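PDB 4AUR: LEOA from Escherichia coli, which belongs to the bacterial dynamins and, as a GTPase of enterotoxigenic strains, probably couples GTP binding and hydrolysis to work at membranes. Local coordinates for residues L28-I33 and S557-Q562; I94-G99 and Q103-D108; R318-R323 and S389-D394; M340-P345 and D356-Y361; R398-S403 and T435-A440. One frame throughout, in Å; residues are numbered along the deposited sequence.

Interaction 1 (L28-I33 and S557-Q562); sequences LGEMGI and SLIQTQ
Ile559 of helix 547-567 reaches the end of helix 3-30, where Glu30 and, just past the helix, Met31 (a selenomethionine) receive it. The contact between the two segments is purely one of carbon and selenium. The extended branch of Ile559 does most of the touching: with chi2 at 178° its CD1 is carried to the far end of the side chain, meeting Glu30 CG at 3.7 Å and Met31 CB at 4.1 Å. Its shorter branch turns to the end of the Met31 chain, Ile559 CG2 lying 4.1 Å from Met31 SE. Glu30 suits this edge because only its methylene part is used; the chain runs at about a right angle to the isoleucine and then bends at chi2 (70°), leading the carboxylate away to the exposed side. The long, flexible Met31 instead continues inward, where it also touches Ala289 of helix 275-343 and Leu418.

No hydrogen bond crosses between the two segments. Thr561 OG1 gives its proton to Ser557 O at 2.9 Å, a common intrahelical bond of threonine. At the other segment, Ile33 N reaches Leu28 O at 3.1 Å and Gly32 N reaches Gly29 O at 2.9 Å. Gly32 has positive phi, which glycine adopts readily, so the chain can turn out of the helix. These two bonds define a Schellman motif, the C-terminal cap of helix 3-30, with Ile559 packed beside it.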
# COMPACT_ATOMS: atom_id res chain seq x y z
N LEU A 28 14.03 9.84 1.27
CA LEU A 28 14.67 8.55 1.55
C LEU A 28 15.68 8.68 2.68
O LEU A 28 15.70 7.88 3.62
CB LEU A 28 15.39 8.00 0.32
CG LEU A 28 14.53 7.73 -0.91
CD1 LEU A 28 15.35 7.18 -2.03
CD2 LEU A 28 13.40 6.76 -0.62
N GLY A 29 16.52 9.70 2.61
CA GLY A 29 17.48 9.94 3.68
C GLY A 29 16.72 10.01 4.99
O GLY A 29 17.14 9.45 5.99
N GLU A 30 15.58 10.65 4.95
CA GLU A 30 14.80 10.83 6.15
C GLU A 30 14.27 9.51 6.72
O GLU A 30 14.04 9.43 7.91
CB GLU A 30 13.67 11.79 5.88
CG GLU A 30 12.96 12.28 7.13
CD GLU A 30 13.78 13.21 7.99
OE1 GLU A 30 14.41 14.15 7.44
OE2 GLU A 30 13.76 12.99 9.23
N MSE A 31 14.11 8.48 5.89
CA MSE A 31 13.66 7.17 6.37
C MSE A 31 14.85 6.24 6.49
O MSE A 31 14.71 5.02 6.54
CB MSE A 31 12.46 6.67 5.57
CG MSE A 31 12.68 6.59 4.08
SE MSE A 31 11.00 6.45 3.03
CE MSE A 31 10.95 4.51 3.27
N GLY A 32 16.04 6.83 6.62
CA GLY A 32 17.24 6.10 7.02
C GLY A 32 17.86 5.31 5.90
O GLY A 32 18.60 4.38 6.14
N ILE A 33 17.56 5.69 4.67
CA ILE A 33 18.08 4.99 3.51
C ILE A 33 19.33 5.69 3.02
O ILE A 33 19.53 6.86 3.33
CB ILE A 33 17.00 4.94 2.43
CG1 ILE A 33 15.79 4.19 3.01
CG2 ILE A 33 17.54 4.30 1.15
CD1 ILE A 33 14.68 3.87 2.05
N SER A 557 4.38 8.02 6.94
CA SER A 557 3.26 8.47 6.16
C SER A 557 3.43 9.94 5.79
O SER A 557 3.20 10.33 4.65
CB SER A 557 1.95 8.26 6.90
OG SER A 557 1.92 9.07 8.05
N LEU A 558 3.85 10.74 6.76
CA LEU A 558 4.19 12.10 6.56
C LEU A 558 5.23 12.20 5.47
O LEU A 558 5.17 13.09 4.61
CB LEU A 558 4.75 12.67 7.85
CG LEU A 558 3.88 12.64 9.11
CD1 LEU A 558 4.66 13.10 10.31
CD2 LEU A 558 2.66 13.51 8.97
N ILE A 559 6.20 11.30 5.53
CA ILE A 559 7.22 11.20 4.52
C ILE A 559 6.71 10.83 3.13
O ILE A 559 7.09 11.47 2.15
CB ILE A 559 8.36 10.25 4.93
CG1 ILE A 559 9.09 10.80 6.16
CG2 ILE A 559 9.36 10.16 3.80
CD1 ILE A 559 10.17 9.90 6.66
N GLN A 560 5.84 9.83 3.03
CA GLN A 560 5.33 9.40 1.73
C GLN A 560 4.37 10.42 1.08
O GLN A 560 4.16 10.45 -0.14
CB GLN A 560 4.66 8.06 1.89
CG GLN A 560 4.12 7.46 0.60
CD GLN A 560 2.72 7.92 0.28
OE1 GLN A 560 2.00 8.37 1.15
NE2 GLN A 560 2.34 7.79 -0.96
N THR A 561 3.76 11.26 1.90
CA THR A 561 2.87 12.24 1.37
C THR A 561 3.68 13.16 0.49
O THR A 561 3.25 13.49 -0.62
CB THR A 561 2.23 13.05 2.50
OG1 THR A 561 1.43 12.18 3.31
CG2 THR A 561 1.34 14.15 1.93
N GLN A 562 4.85 13.55 0.98
CA GLN A 562 5.79 14.38 0.25
C GLN A 562 6.34 13.67 -0.98
O GLN A 562 6.44 14.24 -2.02
CB GLN A 562 6.93 14.76 1.17
CG GLN A 562 7.94 15.74 0.61
CD GLN A 562 7.38 17.13 0.39
OE1 GLN A 562 8.01 17.95 -0.26
NE2 GLN A 562 6.18 17.42 0.94

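Interaction 2 (I94-G99 and Q103-D108); sequences IYKPEG and QCEIVD
Tyr95 and Ile106 form the hydrogen-bonded pair of an antiparallel beta hairpin, strands 93-95 and 104-108, at the edge of the P-loop GTPase sheet. Both backbone bonds are present, Tyr95 N to Ile106 O and Ile106 N to Tyr95 O, each 2.8 Å. Their side chains rise on the same face, CB beside CB, and the Tyr95 ring approaches Ile106 O obliquely through CD2. On the other face, Ile94 and Val107 make the neighbouring non-hydrogen-bonded pair. They lie side by side and point the same way, Ile94 CD1 meeting Val107 CG1 at 4.0 Å; such branched residues suit a strand, and Tyr134 of helix 129-136 packs on both.

Beyond the pairing, Lys96 and Glu105 also run alongside one another, but Lys96 NZ to Glu105 OE2 is a long salt bridge of 3.8 Å. The firmer partner of Glu105 is Arg55, which binds its OE1. Asp108, at the strand end, begins an Asp-Thr-Pro-Gly sequence resembling the G3 motif of GTPases, and its OD1 pairs with Lys66 of the probable P-loop.

Pro97, two residues past the end of strand 93-95, has its ring crossing Ile106 obliquely. A rigid apolar ring fits here: Pro97 CD lies 3.9 Å from Ile106 CD1, while Pro97 CG sits 3.9 Å from Cys104 SG, which chi1 of 72° places between the backbone N and carbonyl carbon of Cys104.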
# COMPACT_ATOMS: atom_id res chain seq x y z
N ILE A 94 32.27 20.72 -36.32
CA ILE A 94 31.27 21.42 -35.55
C ILE A 94 31.16 22.85 -36.03
O ILE A 94 32.17 23.53 -36.14
CB ILE A 94 31.66 21.46 -34.07
CG1 ILE A 94 31.99 20.05 -33.60
CG2 ILE A 94 30.54 22.07 -33.24
CD1 ILE A 94 31.63 19.74 -32.17
N TYR A 95 29.93 23.30 -36.28
CA TYR A 95 29.67 24.66 -36.71
C TYR A 95 28.73 25.29 -35.69
O TYR A 95 27.77 24.67 -35.29
CB TYR A 95 29.09 24.68 -38.11
CG TYR A 95 29.89 23.83 -39.06
CD1 TYR A 95 30.98 24.34 -39.76
CD2 TYR A 95 29.58 22.49 -39.23
CE1 TYR A 95 31.73 23.52 -40.62
CE2 TYR A 95 30.31 21.67 -40.08
CZ TYR A 95 31.38 22.18 -40.78
OH TYR A 95 32.07 21.32 -41.64
N LYS A 96 29.06 26.51 -35.26
CA LYS A 96 28.37 27.22 -34.20
C LYS A 96 27.87 28.56 -34.76
O LYS A 96 28.46 29.62 -34.52
CB LYS A 96 29.33 27.46 -33.03
CG LYS A 96 29.56 26.25 -32.13
CD LYS A 96 30.82 26.40 -31.29
CE LYS A 96 30.84 25.47 -30.09
NZ LYS A 96 29.76 25.77 -29.09
N PRO A 97 26.78 28.51 -35.54
CA PRO A 97 26.29 29.67 -36.24
C PRO A 97 25.98 30.84 -35.32
O PRO A 97 25.69 30.64 -34.14
CB PRO A 97 25.02 29.16 -36.90
CG PRO A 97 24.58 28.04 -36.03
CD PRO A 97 25.88 27.37 -35.73
N GLU A 98 26.03 32.05 -35.89
CA GLU A 98 25.94 33.28 -35.11
C GLU A 98 24.71 34.05 -35.52
O GLU A 98 24.04 33.69 -36.47
CB GLU A 98 27.22 34.10 -35.30
CG GLU A 98 28.44 33.48 -34.62
CD GLU A 98 29.76 34.12 -35.01
OE1 GLU A 98 29.75 35.22 -35.62
OE2 GLU A 98 30.83 33.52 -34.72
N GLY A 99 24.38 35.09 -34.77
CA GLY A 99 23.24 35.91 -35.08
C GLY A 99 21.92 35.16 -35.06
O GLY A 99 20.97 35.57 -35.70
N GLN A 103 22.29 29.91 -29.13
CA GLN A 103 23.39 29.16 -29.71
C GLN A 103 22.92 27.77 -30.12
O GLN A 103 21.94 27.26 -29.60
CB GLN A 103 24.52 29.02 -28.70
CG GLN A 103 25.19 30.33 -28.34
CD GLN A 103 25.91 30.28 -27.00
OE1 GLN A 103 25.39 29.72 -26.02
NE2 GLN A 103 27.10 30.89 -26.93
N CYS A 104 23.62 27.16 -31.07
CA CYS A 104 23.43 25.74 -31.33
C CYS A 104 24.62 25.22 -32.05
O CYS A 104 25.29 25.97 -32.70
CB CYS A 104 22.16 25.44 -32.14
SG CYS A 104 22.18 25.89 -33.91
N GLU A 105 24.86 23.93 -31.93
CA GLU A 105 25.98 23.26 -32.53
C GLU A 105 25.48 22.44 -33.72
O GLU A 105 24.38 21.87 -33.69
CB GLU A 105 26.63 22.32 -31.51
CG GLU A 105 27.13 22.96 -30.23
CD GLU A 105 27.59 21.92 -29.20
OE1 GLU A 105 26.99 20.83 -29.14
OE2 GLU A 105 28.55 22.18 -28.44
N ILE A 106 26.27 22.36 -34.77
CA ILE A 106 25.90 21.58 -35.94
C ILE A 106 27.05 20.66 -36.16
O ILE A 106 28.13 21.11 -36.46
CB ILE A 106 25.63 22.48 -37.16
CG1 ILE A 106 24.36 23.29 -36.90
CG2 ILE A 106 25.46 21.64 -38.42
CD1 ILE A 106 24.16 24.48 -37.80
N VAL A 107 26.83 19.37 -35.94
CA VAL A 107 27.93 18.40 -36.03
C VAL A 107 27.76 17.63 -37.31
O VAL A 107 26.64 17.45 -37.76
CB VAL A 107 27.94 17.42 -34.84
CG1 VAL A 107 28.21 18.17 -33.57
CG2 VAL A 107 26.62 16.68 -34.71
N ASP A 108 28.85 17.19 -37.90
CA ASP A 108 28.75 16.34 -39.10
C ASP A 108 30.06 15.60 -39.32
O ASP A 108 31.08 15.91 -38.72
CB ASP A 108 28.34 17.21 -40.31
CG ASP A 108 28.50 16.51 -41.66
OD1 ASP A 108 27.78 15.53 -41.93
OD2 ASP A 108 29.35 16.97 -42.46

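Interaction 3 (R318-R323 and S389-D394); sequences RIEVKR and SQRLSD
The guanidinium of Arg391 meets the carboxylate of Glu320 at its edge: Glu320 OE1 lies near the guanidinium plane, 3.7 Å from Arg391 NH1. The second oxygen, Glu320 OE2, stands 4.0 Å from Arg391 NH2 but lies off that plane, and the planes of the two groups are 23° apart. Neither face takes part in this approach. Such a layout resembles the two-pronged carboxylate-guanidinium pair, but the groups are too far apart for hydrogen bonds. It is a long salt bridge, resting on electrostatic attraction rather than on directed bonds.

The two side chains arrive at about a right angle to each other. Glu320 is almost fully stretched, CG anti to the backbone N and chi2 at 177°, so that the carboxylate is held well out from helix 275-343. Arg391 has a bend in its chain at chi3, -94°, which turns the guanidinium across to meet it. Both residue types suit an exposed flank of the helix pair, since each carries its charge on a long aliphatic stem. The Glu320 side chain also touches Val388 of the facing helix.

Beside this charged pair the packing is more apolar: Val321 meets Val388, and Leu392 meets Ile314 as well as Met535 of helix 530-544. An interhelical salt bridge flanking a more apolar interior is characteristic of helical bundles, here one in which helices 521-528 and 530-544 pack with 275-343 and 368-408 in the dynamin-like helical domain.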
# COMPACT_ATOMS: atom_id res chain seq x y z
N ARG A 318 -19.21 -7.88 29.76
CA ARG A 318 -19.50 -7.56 31.13
C ARG A 318 -20.96 -7.22 31.32
O ARG A 318 -21.56 -7.64 32.28
CB ARG A 318 -18.62 -6.43 31.63
CG ARG A 318 -17.15 -6.78 31.64
CD ARG A 318 -16.40 -6.07 32.74
NE ARG A 318 -15.18 -5.46 32.25
CZ ARG A 318 -13.95 -5.77 32.63
NH1 ARG A 318 -13.71 -6.74 33.50
NH2 ARG A 318 -12.94 -5.11 32.12
N ILE A 319 -21.53 -6.45 30.40
CA ILE A 319 -22.94 -6.05 30.47
C ILE A 319 -23.84 -7.28 30.45
O ILE A 319 -24.87 -7.31 31.11
CB ILE A 319 -23.29 -5.14 29.30
CG1 ILE A 319 -22.88 -3.72 29.63
CG2 ILE A 319 -24.78 -5.18 28.96
CD1 ILE A 319 -22.91 -2.81 28.42
N GLU A 320 -23.46 -8.28 29.68
CA GLU A 320 -24.26 -9.47 29.58
C GLU A 320 -24.22 -10.30 30.87
O GLU A 320 -25.25 -10.72 31.37
CB GLU A 320 -23.82 -10.31 28.39
CG GLU A 320 -24.92 -11.25 27.98
CD GLU A 320 -24.57 -12.07 26.76
OE1 GLU A 320 -23.68 -11.63 25.99
OE2 GLU A 320 -25.22 -13.15 26.61
N VAL A 321 -23.04 -10.54 31.40
CA VAL A 321 -22.91 -11.26 32.63
C VAL A 321 -23.67 -10.56 33.75
O VAL A 321 -24.34 -11.23 34.53
CB VAL A 321 -21.44 -11.41 33.00
CG1 VAL A 321 -21.24 -11.80 34.47
CG2 VAL A 321 -20.81 -12.42 32.05
N LYS A 322 -23.57 -9.25 33.83
CA LYS A 322 -24.33 -8.55 34.83
C LYS A 322 -25.82 -8.86 34.69
O LYS A 322 -26.51 -9.05 35.69
CB LYS A 322 -24.09 -7.05 34.73
CG LYS A 322 -22.80 -6.61 35.41
CD LYS A 322 -22.24 -5.34 34.80
CE LYS A 322 -21.28 -4.68 35.78
NZ LYS A 322 -20.26 -3.81 35.13
N ARG A 323 -26.31 -8.94 33.46
CA ARG A 323 -27.71 -9.19 33.22
C ARG A 323 -28.11 -10.59 33.66
O ARG A 323 -29.19 -10.80 34.22
CB ARG A 323 -28.08 -8.97 31.76
CG ARG A 323 -29.45 -8.31 31.60
CD ARG A 323 -30.02 -8.33 30.19
NE ARG A 323 -29.02 -8.02 29.16
CZ ARG A 323 -28.45 -8.92 28.36
NH1 ARG A 323 -28.77 -10.22 28.45
NH2 ARG A 323 -27.54 -8.53 27.46
N SER A 389 -17.78 -15.63 28.16
CA SER A 389 -16.36 -15.44 28.15
C SER A 389 -15.71 -16.28 27.04
O SER A 389 -14.62 -15.95 26.55
CB SER A 389 -15.77 -15.82 29.50
OG SER A 389 -15.44 -17.18 29.48
N GLN A 390 -16.38 -17.35 26.65
CA GLN A 390 -15.89 -18.13 25.56
C GLN A 390 -16.11 -17.47 24.21
O GLN A 390 -15.28 -17.60 23.34
CB GLN A 390 -16.51 -19.52 25.54
CG GLN A 390 -15.61 -20.54 24.84
CD GLN A 390 -14.58 -21.19 25.76
OE1 GLN A 390 -14.66 -21.09 26.99
NE2 GLN A 390 -13.63 -21.86 25.16
N ARG A 391 -17.23 -16.80 24.04
CA ARG A 391 -17.48 -16.07 22.80
C ARG A 391 -16.56 -14.86 22.67
O ARG A 391 -16.23 -14.45 21.57
CB ARG A 391 -18.93 -15.61 22.70
CG ARG A 391 -19.83 -16.69 22.14
CD ARG A 391 -21.28 -16.23 21.99
NE ARG A 391 -22.07 -16.60 23.16
CZ ARG A 391 -22.52 -15.76 24.09
NH1 ARG A 391 -22.29 -14.44 24.01
NH2 ARG A 391 -23.22 -16.26 25.10
N LEU A 392 -16.16 -14.30 23.80
CA LEU A 392 -15.24 -13.19 23.78
C LEU A 392 -13.85 -13.67 23.38
O LEU A 392 -13.21 -13.04 22.55
CB LEU A 392 -15.23 -12.49 25.15
CG LEU A 392 -14.00 -11.66 25.55
CD1 LEU A 392 -13.78 -10.51 24.59
CD2 LEU A 392 -14.21 -11.15 26.97
N SER A 393 -13.38 -14.76 23.97
CA SER A 393 -12.10 -15.34 23.61
C SER A 393 -12.08 -15.68 22.14
O SER A 393 -11.09 -15.46 21.48
CB SER A 393 -11.85 -16.61 24.43
OG SER A 393 -10.86 -17.44 23.85
N ASP A 394 -13.18 -16.19 21.61
CA ASP A 394 -13.23 -16.56 20.20
C ASP A 394 -13.15 -15.37 19.23
O ASP A 394 -12.70 -15.52 18.09
CB ASP A 394 -14.45 -17.44 19.91
CG ASP A 394 -14.33 -18.85 20.51
OD1 ASP A 394 -13.26 -19.19 21.09
OD2 ASP A 394 -15.31 -19.63 20.41

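Interaction 4 (M340-P345 and D356-Y361); sequences MSQLRP and DDELGY
Gln342 extends toward Glu358, and the pair links the two segments near the ends of helices 275-343 and 351-359. From CB the Gln342 chain leaves beside the backbone N and runs extended through CG, the methylenes serving as a spacer that carries the amide over to the other helix. Gln342 CD is the first atom to come near, 3.4 Å from Glu358 OE2. At the tip the two ends of the amide differ. Gln342 NE2 donates to Glu358 OE2 over 3.0 Å with an N-H...O angle of 149°, and the acceptor lies almost in the amide plane. Seen from the glutamate, however, the donor comes from above, 54° out of the carboxylate plane. Gln342 OE1 also lies close to Glu358 OE2, but two acceptors make no bond; its other neighbour is Glu358 CG at 3.7 Å.

Glu358 suits its place by offering a carboxylate acceptor on a chain that can bend: chi2 of -74° folds the carboxylate round, so the two side chains cross at about a right angle and their flat groups are far from coplanar. Glutamine suits its place because an amide can give N-H to more than one acceptor. Gln342 NE2 does so, binding Gln338 OE1 one turn back on its own helix as well, and this second bond helps to fix the rotation of the amide.

The bridge lies at the surface, with Phe354 of helix 351-359 touching Gln342. Met340 and Leu359 both rest on helix 489-518, so that this helix contacts both partners, and Leu359 reaches Val366 in the loop before helix 368-408.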
# COMPACT_ATOMS: atom_id res chain seq x y z
N MSE A 340 -40.56 -19.69 51.89
CA MSE A 340 -40.93 -19.05 53.15
C MSE A 340 -42.45 -18.93 53.28
O MSE A 340 -43.00 -19.13 54.35
CB MSE A 340 -40.19 -17.70 53.37
CG MSE A 340 -38.69 -17.78 53.66
SE MSE A 340 -38.28 -18.90 55.23
CE MSE A 340 -38.49 -17.52 56.63
N SER A 341 -43.17 -18.64 52.21
CA SER A 341 -44.62 -18.50 52.31
C SER A 341 -45.32 -19.86 52.46
O SER A 341 -46.48 -19.94 52.88
CB SER A 341 -45.17 -17.78 51.09
OG SER A 341 -45.09 -18.65 49.98
N GLN A 342 -44.62 -20.93 52.10
CA GLN A 342 -45.12 -22.25 52.33
C GLN A 342 -44.96 -22.61 53.78
O GLN A 342 -45.74 -23.38 54.32
CB GLN A 342 -44.35 -23.26 51.51
CG GLN A 342 -44.82 -23.40 50.09
CD GLN A 342 -44.18 -24.58 49.43
OE1 GLN A 342 -44.21 -25.70 49.96
NE2 GLN A 342 -43.57 -24.35 48.28
N LEU A 343 -43.92 -22.07 54.40
CA LEU A 343 -43.61 -22.44 55.77
C LEU A 343 -44.55 -21.80 56.74
O LEU A 343 -45.06 -22.47 57.62
CB LEU A 343 -42.18 -22.03 56.14
CG LEU A 343 -41.76 -22.31 57.58
CD1 LEU A 343 -42.03 -23.74 58.04
CD2 LEU A 343 -40.29 -22.00 57.75
N ARG A 344 -44.78 -20.50 56.59
CA ARG A 344 -45.42 -19.75 57.67
C ARG A 344 -46.84 -20.23 58.05
O ARG A 344 -47.23 -20.07 59.21
CB ARG A 344 -45.36 -18.23 57.44
CG ARG A 344 -46.27 -17.65 56.36
CD ARG A 344 -46.17 -16.11 56.33
NE ARG A 344 -44.77 -15.64 56.24
CZ ARG A 344 -44.11 -15.35 55.11
NH1 ARG A 344 -44.69 -15.45 53.90
NH2 ARG A 344 -42.84 -14.94 55.18
N PRO A 345 -47.59 -20.85 57.12
CA PRO A 345 -48.92 -21.30 57.50
C PRO A 345 -49.01 -22.72 58.06
O PRO A 345 -50.08 -23.17 58.41
CB PRO A 345 -49.72 -21.19 56.19
CG PRO A 345 -48.76 -20.79 55.11
CD PRO A 345 -47.38 -20.97 55.67
N ASP A 356 -39.61 -33.19 53.66
CA ASP A 356 -39.35 -34.25 52.67
C ASP A 356 -39.38 -33.74 51.24
O ASP A 356 -38.60 -34.17 50.37
CB ASP A 356 -40.42 -35.35 52.76
CG ASP A 356 -40.00 -36.54 53.57
OD1 ASP A 356 -38.80 -36.84 53.72
OD2 ASP A 356 -40.93 -37.23 54.04
N ASP A 357 -40.33 -32.85 50.99
CA ASP A 357 -40.73 -32.55 49.64
C ASP A 357 -40.10 -31.28 49.16
O ASP A 357 -39.94 -31.11 47.96
CB ASP A 357 -42.27 -32.49 49.56
CG ASP A 357 -42.92 -33.88 49.73
OD1 ASP A 357 -42.28 -34.90 49.38
OD2 ASP A 357 -44.07 -33.97 50.21
N GLU A 358 -39.68 -30.42 50.08
CA GLU A 358 -39.09 -29.15 49.71
C GLU A 358 -37.63 -28.94 50.07
O GLU A 358 -36.93 -28.25 49.33
CB GLU A 358 -39.93 -28.07 50.31
CG GLU A 358 -41.33 -28.03 49.71
CD GLU A 358 -41.33 -27.46 48.31
OE1 GLU A 358 -40.26 -27.42 47.70
OE2 GLU A 358 -42.39 -27.04 47.82
N LEU A 359 -37.17 -29.57 51.15
CA LEU A 359 -35.83 -29.40 51.70
C LEU A 359 -34.95 -30.63 51.60
O LEU A 359 -33.76 -30.53 51.31
CB LEU A 359 -35.96 -29.10 53.19
CG LEU A 359 -36.47 -27.70 53.56
CD1 LEU A 359 -37.05 -27.62 54.96
CD2 LEU A 359 -35.31 -26.73 53.47
N GLY A 360 -35.51 -31.78 51.93
CA GLY A 360 -34.78 -33.05 51.88
C GLY A 360 -34.51 -33.46 53.29
O GLY A 360 -34.11 -32.64 54.07
N TYR A 361 -34.73 -34.73 53.65
CA TYR A 361 -34.56 -35.16 55.04
C TYR A 361 -33.95 -36.55 55.12
O TYR A 361 -34.58 -37.50 54.71
CB TYR A 361 -35.91 -35.07 55.77
CG TYR A 361 -35.91 -35.54 57.21
CD1 TYR A 361 -34.85 -35.25 58.08
CD2 TYR A 361 -36.98 -36.23 57.71
CE1 TYR A 361 -34.86 -35.68 59.40
CE2 TYR A 361 -37.01 -36.66 59.02
CZ TYR A 361 -35.95 -36.39 59.86
OH TYR A 361 -36.01 -36.85 61.16

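Interaction 5 (R398-S403 and T435-A440); sequences RQLSSS and TTILAA
Leu400 and Ser403 of helix 368-408 face Ile437 and Ala440 of helix 430-447 in a nearly antiparallel helix pair, the axes of the two short segments 157° apart in direction and 9.5 Å apart at their closest. The pair belongs to the elongated dynamin-like helical domain, and the contacting residues on both helices are spaced by three, which keeps them on one face of each.

Along the first segment, Gln399 turns from the partner helix toward Asp306 and Arg309 of helix 275-343. Leu400 is the first residue to touch. Its CB lies 4.2 Å from Ile437 CG2, and its extended chain carries CD1 to within 4.5 Å of Ala440 CB; a small alanine there lets the leucine end lie against the helix backbone. Leu542 of helix 530-544 also packs on both Leu400 and Ala440. Ser401 points away and binds Arg441 through OG. Ser402 lies on another side, where its OG donates to Gln399 O at 2.8 Å and also meets Lys302 NZ, so that the carbonyl of Gln399 gathers several donors.

Ser403 points toward the partner. Its hydroxyl makes only a weak bond back to Gln399 O, while its methylene meets a hydrocarbon. Such a small side chain leaves room for the branched Ile437. That residue approaches with two branches: CG2 goes to the backbone, 3.4 Å from Leu400 O, and chi2 of 172° extends the other, so that Ile437 CD1 reaches Ser403 CB at 3.6 Å.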
# COMPACT_ATOMS: atom_id res chain seq x y z
N ARG A 398 -10.12 -14.84 16.95
CA ARG A 398 -10.30 -14.83 15.51
C ARG A 398 -9.54 -13.67 14.83
O ARG A 398 -8.94 -13.85 13.77
CB ARG A 398 -11.80 -14.80 15.15
CG ARG A 398 -12.04 -14.49 13.68
CD ARG A 398 -13.39 -14.93 13.14
NE ARG A 398 -13.32 -15.01 11.67
CZ ARG A 398 -14.29 -15.45 10.88
NH1 ARG A 398 -15.44 -15.87 11.39
NH2 ARG A 398 -14.09 -15.47 9.56
N GLN A 399 -9.60 -12.49 15.43
CA GLN A 399 -9.01 -11.28 14.86
C GLN A 399 -7.47 -11.28 14.92
O GLN A 399 -6.80 -10.84 13.99
CB GLN A 399 -9.53 -10.07 15.62
CG GLN A 399 -11.00 -9.82 15.44
CD GLN A 399 -11.45 -10.00 14.01
OE1 GLN A 399 -10.88 -9.44 13.08
NE2 GLN A 399 -12.49 -10.78 13.83
N LEU A 400 -6.92 -11.74 16.04
CA LEU A 400 -5.48 -11.94 16.16
C LEU A 400 -4.97 -12.85 15.07
O LEU A 400 -3.88 -12.65 14.53
CB LEU A 400 -5.16 -12.59 17.49
CG LEU A 400 -5.37 -11.71 18.70
CD1 LEU A 400 -4.90 -12.45 19.93
CD2 LEU A 400 -4.64 -10.40 18.52
N SER A 401 -5.75 -13.86 14.76
CA SER A 401 -5.34 -14.82 13.77
C SER A 401 -5.41 -14.24 12.38
O SER A 401 -4.70 -14.70 11.51
CB SER A 401 -6.18 -16.08 13.88
OG SER A 401 -5.85 -16.74 15.09
N SER A 402 -6.26 -13.26 12.15
CA SER A 402 -6.34 -12.68 10.81
C SER A 402 -5.26 -11.62 10.60
O SER A 402 -4.94 -11.28 9.48
CB SER A 402 -7.72 -12.09 10.53
OG SER A 402 -7.99 -11.08 11.46
N SER A 403 -4.73 -11.07 11.68
CA SER A 403 -3.56 -10.23 11.60
C SER A 403 -2.34 -11.11 11.29
O SER A 403 -1.58 -10.82 10.39
CB SER A 403 -3.34 -9.45 12.89
OG SER A 403 -4.44 -8.60 13.15
N THR A 435 5.00 -12.35 16.04
CA THR A 435 5.31 -13.02 17.30
C THR A 435 4.55 -12.48 18.50
O THR A 435 4.15 -13.21 19.40
CB THR A 435 6.80 -12.84 17.63
OG1 THR A 435 7.56 -13.21 16.50
CG2 THR A 435 7.20 -13.70 18.82
N THR A 436 4.42 -11.16 18.52
CA THR A 436 3.84 -10.46 19.62
C THR A 436 2.36 -10.77 19.66
O THR A 436 1.78 -11.04 20.71
CB THR A 436 4.15 -8.98 19.42
OG1 THR A 436 5.55 -8.81 19.65
CG2 THR A 436 3.40 -8.10 20.36
N ILE A 437 1.75 -10.73 18.50
CA ILE A 437 0.39 -11.21 18.29
C ILE A 437 0.21 -12.68 18.79
O ILE A 437 -0.61 -12.93 19.66
CB ILE A 437 0.01 -11.02 16.80
CG1 ILE A 437 -0.27 -9.55 16.54
CG2 ILE A 437 -1.22 -11.80 16.42
CD1 ILE A 437 -0.45 -9.23 15.09
N LEU A 438 1.00 -13.62 18.28
CA LEU A 438 0.82 -15.04 18.62
C LEU A 438 1.08 -15.40 20.08
O LEU A 438 0.55 -16.39 20.56
CB LEU A 438 1.72 -15.93 17.77
CG LEU A 438 1.59 -15.87 16.25
CD1 LEU A 438 2.06 -17.20 15.69
CD2 LEU A 438 0.18 -15.58 15.78
N ALA A 439 1.92 -14.67 20.77
CA ALA A 439 2.07 -14.87 22.19
C ALA A 439 0.86 -14.29 22.92
O ALA A 439 0.52 -14.73 24.01
CB ALA A 439 3.34 -14.22 22.69
N ALA A 440 0.19 -13.31 22.34
CA ALA A 440 -1.02 -12.80 22.96
C ALA A 440 -2.18 -13.76 22.73
O ALA A 440 -3.01 -13.94 23.60
CB ALA A 440 -1.36 -11.43 22.43

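From the N terminus, residues 28-33 open the longest loop, which interaction 1 closes only at 557-562, bringing the first helix and the last together; the other four contacts all lie within that span. Interaction 2 closes first, as a short hairpin in the GTPase sheet. Residues 318-323 then open interaction 3, and interaction 4 closes within it, the two centres about 36 Å apart; both use helix 275-343. Interaction 5 follows in series, next to interaction 3 on helix 368-408. No loops cross. Interactions 3, 4 and 5 tie together the helical domain, whereas interaction 2 lies about 123 Å from interaction 4, centre to centre, at the other side of the molecule.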